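GTP cyclohydrolase (Enterococcus faecalis, PDB 2R41) is of unknown function, a small alpha-beta protein of the DUF960 family that might, though this is unproven, act as a GTP cyclohydrolase. Local coordinates at residues 21-26 / 85-90; 45-50 / 66-71. All coordinates share one frame; numbering follows the deposited sequence. Where two conformers were deposited one is given.

Contact 1 (21-26 / 85-90); sequences VSSLPS and AYPSRI
Two irregular pieces of chain meet here, the loop between helices 18-21 and 26-40 and the loop that leads into strand 89-94, with the CA atoms of Leu24 and Tyr86 6.1 Å apart. Apolar packing carries the contact. Leu24 sends its side chain out with CG anti to the carbonyl carbon (chi1 -61°), so that its two methyls divide the work: CD2 abuts the CG-CD edge of the Pro87 ring, which the leucine crosses obliquely, and lies against the inner part of the Tyr86 side chain, 3.7 Å from Tyr86 CD1, while CD1 points tip to tip at Ile90 CD1, 4.2 Å away. The phenol of Tyr86 runs back alongside the 21-26 loop. Pro25 crosses it at about a right angle, its CD 3.4 Å from Tyr86 CE1 and its CG near the hydroxyl, and the carbonyl O of Ser23 lies at the ring edge, near its plane, 3.5 Å from Tyr86 CD1. Leu28 and Ile29 of helix 26-40 extend the apolar patch, touching Tyr86 and Leu24. With Pro25 as the N-cap residue, the arrangement is that of a helix start packed on the loop entering a strand, in an alpha-beta fold whose helix 26-40 lies against a mixed sheet.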
loop_
_atom_site.group_PDB
_atom_site.type_symbol
_atom_site.label_atom_id
_atom_site.label_comp_id
_atom_site.label_asym_id
_atom_site.label_seq_id
_atom_site.Cartn_x
_atom_site.Cartn_y
_atom_site.Cartn_z
ATOM N N VAL C 21 -6.164 9.548 12.922
ATOM C CA VAL C 21 -6.063 9.870 11.509
ATOM C C VAL C 21 -7.243 10.738 11.115
ATOM O O VAL C 21 -7.131 11.555 10.194
ATOM C CB VAL C 21 -5.983 8.589 10.611
ATOM C CG1 VAL C 21 -7.345 7.920 10.492
ATOM C CG2 VAL C 21 -5.468 8.923 9.248
ATOM N N SER C 22 -8.348 10.573 11.847
ATOM C CA SER C 22 -9.625 11.197 11.496
ATOM C C SER C 22 -9.817 12.500 12.287
ATOM O O SER C 22 -10.834 13.192 12.173
ATOM C CB SER C 22 -10.771 10.219 11.779
ATOM O OG SER C 22 -10.752 9.908 13.163
ATOM N N SER C 23 -8.811 12.853 13.067
ATOM C CA SER C 23 -8.970 13.898 14.010
ATOM C C SER C 23 -7.819 14.912 13.944
ATOM O O SER C 23 -8.008 16.080 14.287
ATOM C CB SER C 23 -9.136 13.233 15.358
ATOM O OG SER C 23 -8.317 13.829 16.341
ATOM N N LEU C 24 -6.639 14.497 13.477
ATOM C CA LEU C 24 -5.530 15.446 13.198
ATOM C C LEU C 24 -5.195 15.491 11.718
ATOM O O LEU C 24 -5.233 14.450 11.051
ATOM C CB LEU C 24 -4.255 15.014 13.891
ATOM C CG LEU C 24 -4.179 14.910 15.397
ATOM C CD1 LEU C 24 -2.736 14.474 15.768
ATOM C CD2 LEU C 24 -4.572 16.229 16.001
ATOM N N PRO C 25 -4.840 16.671 11.187
ATOM C CA PRO C 25 -4.413 16.680 9.794
ATOM C C PRO C 25 -3.110 15.926 9.615
ATOM O O PRO C 25 -2.378 15.763 10.561
ATOM C CB PRO C 25 -4.199 18.156 9.512
ATOM C CG PRO C 25 -3.991 18.785 10.833
ATOM C CD PRO C 25 -4.821 18.010 11.779
ATOM N N SER C 26 -2.831 15.465 8.414
ATOM C CA SER C 26 -1.564 14.809 8.089
ATOM C C SER C 26 -0.256 15.482 8.503
ATOM O O SER C 26 0.685 14.825 8.934
ATOM C CB SER C 26 -1.507 14.639 6.608
ATOM O OG SER C 26 -2.056 13.392 6.340
ATOM N N ALA C 85 -10.525 21.425 18.410
ATOM C CA ALA C 85 -11.042 20.141 17.952
ATOM C C ALA C 85 -10.012 19.034 18.090
ATOM O O ALA C 85 -10.374 17.869 18.193
ATOM C CB ALA C 85 -11.504 20.247 16.492
ATOM N N TYR C 86 -8.728 19.390 18.074
ATOM C CA TYR C 86 -7.665 18.391 18.132
ATOM C C TYR C 86 -7.703 17.662 19.464
ATOM O O TYR C 86 -8.153 18.219 20.471
ATOM C CB TYR C 86 -6.280 19.018 17.922
ATOM C CG TYR C 86 -6.061 19.601 16.556
ATOM C CD1 TYR C 86 -6.765 19.125 15.441
ATOM C CD2 TYR C 86 -5.157 20.631 16.365
ATOM C CE1 TYR C 86 -6.582 19.678 14.172
ATOM C CE2 TYR C 86 -4.956 21.191 15.097
ATOM C CZ TYR C 86 -5.673 20.706 14.007
ATOM O OH TYR C 86 -5.468 21.248 12.759
ATOM N N PRO C 87 -7.214 16.417 19.472
ATOM C CA PRO C 87 -7.092 15.612 20.668
ATOM C C PRO C 87 -6.043 16.254 21.559
ATOM O O PRO C 87 -5.046 16.748 21.054
ATOM C CB PRO C 87 -6.587 14.284 20.115
ATOM C CG PRO C 87 -5.864 14.668 18.881
ATOM C CD PRO C 87 -6.696 15.711 18.289
ATOM N N SER C 88 -6.273 16.276 22.866
ATOM C CA SER C 88 -5.395 17.041 23.740
ATOM C C SER C 88 -4.066 16.323 23.989
ATOM O O SER C 88 -3.052 16.966 24.221
ATOM C CB SER C 88 -6.082 17.381 25.053
ATOM O OG SER C 88 -6.015 16.270 25.937
ATOM N N ARG C 89 -4.057 14.994 23.940
ATOM C CA ARG C 89 -2.778 14.291 23.936
ATOM C C ARG C 89 -2.784 13.062 23.049
ATOM O O ARG C 89 -3.842 12.507 22.807
ATOM C CB ARG C 89 -2.306 13.972 25.359
ATOM C CG ARG C 89 -3.148 13.074 26.188
ATOM C CD ARG C 89 -2.766 13.288 27.663
ATOM N NE ARG C 89 -2.747 12.028 28.427
ATOM C CZ ARG C 89 -3.827 11.296 28.777
ATOM N NH1 ARG C 89 -5.079 11.662 28.437
ATOM N NH2 ARG C 89 -3.654 10.158 29.453
ATOM N N ILE C 90 -1.619 12.665 22.542
ATOM C CA ILE C 90 -1.473 11.386 21.837
ATOM C C ILE C 90 -0.231 10.610 22.277
ATOM O O ILE C 90 0.689 11.156 22.901
ATOM C CB ILE C 90 -1.383 11.539 20.307
ATOM C CG1 ILE C 90 -0.066 12.170 19.918
ATOM C CG2 ILE C 90 -2.526 12.371 19.745
ATOM C CD1 ILE C 90 -0.213 13.289 18.866
#

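Contact 2 (45-50 / 66-71)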
loop_
_atom_site.group_PDB
_atom_site.type_symbol
_atom_site.label_atom_id
_atom_site.label_comp_id
_atom_site.label_asym_id
_atom_site.label_seq_id
_atom_site.Cartn_x
_atom_site.Cartn_y
_atom_site.Cartn_z
ATOM N N PRO C 45 17.601 8.278 25.240
ATOM C CA PRO C 45 17.112 6.917 25.141
ATOM C C PRO C 45 15.602 6.975 25.111
ATOM O O PRO C 45 15.007 7.883 25.700
ATOM C CB PRO C 45 17.541 6.275 26.445
ATOM C CG PRO C 45 18.074 7.295 27.274
ATOM C CD PRO C 45 18.029 8.607 26.604
ATOM N N LEU C 46 14.982 6.027 24.419
ATOM C CA LEU C 46 13.536 6.050 24.219
ATOM C C LEU C 46 12.836 4.869 24.841
ATOM O O LEU C 46 13.242 3.707 24.697
ATOM C CB LEU C 46 13.223 6.142 22.741
ATOM C CG LEU C 46 13.583 7.524 22.251
ATOM C CD1 LEU C 46 13.422 7.644 20.772
ATOM C CD2 LEU C 46 12.691 8.520 22.953
ATOM N N ASN C 47 11.788 5.203 25.567
ATOM C CA ASN C 47 10.849 4.256 26.116
ATOM C C ASN C 47 10.075 3.760 24.930
ATOM O O ASN C 47 10.029 4.414 23.916
ATOM C CB ASN C 47 9.922 5.075 26.989
ATOM C CG ASN C 47 9.228 4.271 28.043
ATOM O OD1 ASN C 47 8.261 3.532 27.764
ATOM N ND2 ASN C 47 9.663 4.461 29.296
ATOM N N ASP C 48 9.450 2.615 25.010
ATOM C CA ASP C 48 8.712 2.177 23.843
ATOM C C ASP C 48 7.389 2.878 23.758
ATOM O O ASP C 48 6.630 2.630 22.848
ATOM C CB ASP C 48 8.493 0.676 23.876
ATOM C CG ASP C 48 7.595 0.234 25.021
ATOM O OD1 ASP C 48 6.981 1.107 25.678
ATOM O OD2 ASP C 48 7.477 -0.992 25.267
ATOM N N LEU C 49 7.084 3.727 24.732
ATOM C CA LEU C 49 5.837 4.483 24.691
ATOM C C LEU C 49 6.061 5.934 25.064
ATOM O O LEU C 49 6.740 6.228 26.048
ATOM C CB LEU C 49 4.817 3.863 25.598
ATOM C CG LEU C 49 3.548 4.685 25.731
ATOM C CD1 LEU C 49 2.596 4.414 24.606
ATOM C CD2 LEU C 49 2.948 4.242 27.042
ATOM N N LEU C 50 5.510 6.831 24.248
ATOM C CA LEU C 50 5.879 8.237 24.263
ATOM C C LEU C 50 4.654 9.112 24.374
ATOM O O LEU C 50 3.713 8.948 23.580
ATOM C CB LEU C 50 6.571 8.542 22.961
ATOM C CG LEU C 50 8.084 8.484 22.913
ATOM C CD1 LEU C 50 8.692 7.353 23.644
ATOM C CD2 LEU C 50 8.496 8.449 21.489
ATOM N N SER C 66 6.993 13.858 26.866
ATOM C CA SER C 66 7.549 13.208 28.047
ATOM C C SER C 66 7.399 11.710 27.901
ATOM O O SER C 66 6.730 11.266 26.978
ATOM C CB SER C 66 6.855 13.691 29.337
ATOM O OG SER C 66 5.471 13.360 29.381
ATOM N N GLN C 67 8.019 10.954 28.808
ATOM C CA GLN C 67 7.929 9.500 28.874
ATOM C C GLN C 67 8.088 9.041 30.328
ATOM O O GLN C 67 8.695 9.748 31.144
ATOM C CB GLN C 67 8.975 8.824 27.961
ATOM C CG GLN C 67 10.440 9.132 28.267
ATOM C CD GLN C 67 11.412 8.564 27.242
ATOM O OE1 GLN C 67 11.052 7.734 26.421
ATOM N NE2 GLN C 67 12.658 9.008 27.295
ATOM N N GLU C 68 7.508 7.872 30.622
ATOM C CA GLU C 68 7.626 7.160 31.896
ATOM C C GLU C 68 9.109 6.863 32.132
ATOM O O GLU C 68 9.846 6.598 31.173
ATOM C CB GLU C 68 6.837 5.830 31.837
ATOM C CG GLU C 68 5.280 5.930 31.806
ATOM C CD GLU C 68 4.583 4.915 30.833
ATOM O OE1 GLU C 68 3.410 5.160 30.456
ATOM O OE2 GLU C 68 5.190 3.890 30.431
ATOM N N ASN C 69 9.553 6.919 33.392
ATOM C CA ASN C 69 10.951 6.578 33.742
ATOM C C ASN C 69 11.988 7.513 33.174
ATOM O O ASN C 69 13.085 7.065 32.810
ATOM C CB ASN C 69 11.334 5.169 33.257
ATOM C CG ASN C 69 10.682 4.099 34.050
ATOM O OD1 ASN C 69 10.198 4.340 35.165
ATOM N ND2 ASN C 69 10.646 2.896 33.486
ATOM N N SER C 70 11.666 8.794 33.061
ATOM C CA SER C 70 12.653 9.714 32.547
ATOM C C SER C 70 12.315 11.117 32.939
ATOM O O SER C 70 11.155 11.467 33.087
ATOM C CB SER C 70 12.785 9.580 31.030
ATOM O OG SER C 70 13.544 10.654 30.493
ATOM N N SER C 71 13.353 11.915 33.105
ATOM C CA SER C 71 13.183 13.248 33.627
ATOM C C SER C 71 13.165 14.262 32.493
ATOM O O SER C 71 12.937 15.452 32.697
ATOM C CB SER C 71 14.252 13.556 34.694
ATOM O OG SER C 71 15.552 13.391 34.170
HETATM O O HOH W 1 6.235 6.670 28.753
#
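The side-chain amide of Gln67 grips the backbone of the 45-50 segment at two points. Gln67 NE2 donates to Pro45 O at 3.1 Å, a nearly straight bond (167°) lying in the plane of the Pro45 carbonyl and close to the plane of the amide itself. Gln67 OE1 accepts from Asn47 N at 2.8 Å; this donor stands above the plane of the Gln67 carbonyl, 33° out of it, rather than on a lone pair. Gln67 CG occupies the crowded position between the backbone N and the carbonyl carbon (chi1 60°), and the chain is extended beyond it, which carries the amide across to Pro45 and Asn47. Bonded at both its oxygen and its nitrogen, the buried amide has its rotation fixed and meets a backbone carbonyl and a backbone N-H much as a neighbouring peptide group would. Asn47, with CG anti to its own N, closes an Asx turn: OD1 receives Leu49 N at 3.3 Å, in plane and on a lone pair, just where the chain enters strand 49-57. The arrangement thus pins the approach to that strand against the loop leaving its antiparallel neighbour, strand 60-66. The Asn47 amide is turned toward the 66-71 loop, placing ND2 2.9 Å from Glu68 O. Where the backbones draw apart, a water bridges them, donating to Leu49 O at 2.8 Å and accepting from Glu68 N. Farther out, the chain of Glu68, bent at chi2, crosses Leu49 obliquely and brings OE1 to 3.6 Å from Leu49 CD2, with His51 also touching Glu68. Leu50 lies beside Gln67, pointing the same way, its CD1 3.7 Å from Gln67 OE1, and Leu46 crosses the glutamine at about a right angle. On strand 89-94, Phe91 and Phe93 pack against Leu49.

Along the chain, contact 2 (45-50 with 66-71) is nested within the loop that contact 1 (21-26 with 85-90) closes. Their centres are 21 Å apart, on opposite sides of the centre of the chain, although their nearest atoms come to about 4 Å without touching. The mixed sheet joins them: contact 1 feeds into strand 89-94 and contact 2 into strand 49-57, which pair as antiparallel neighbours. Leu50 and Ile90 each bond through the backbone to the other's strand, with Ala92 and Phe52. The longer closure sets the loop before helix 26-40 against the entry to strand 89-94, whereas the shorter one joins the loops at one end of strands 49-57 and 60-66.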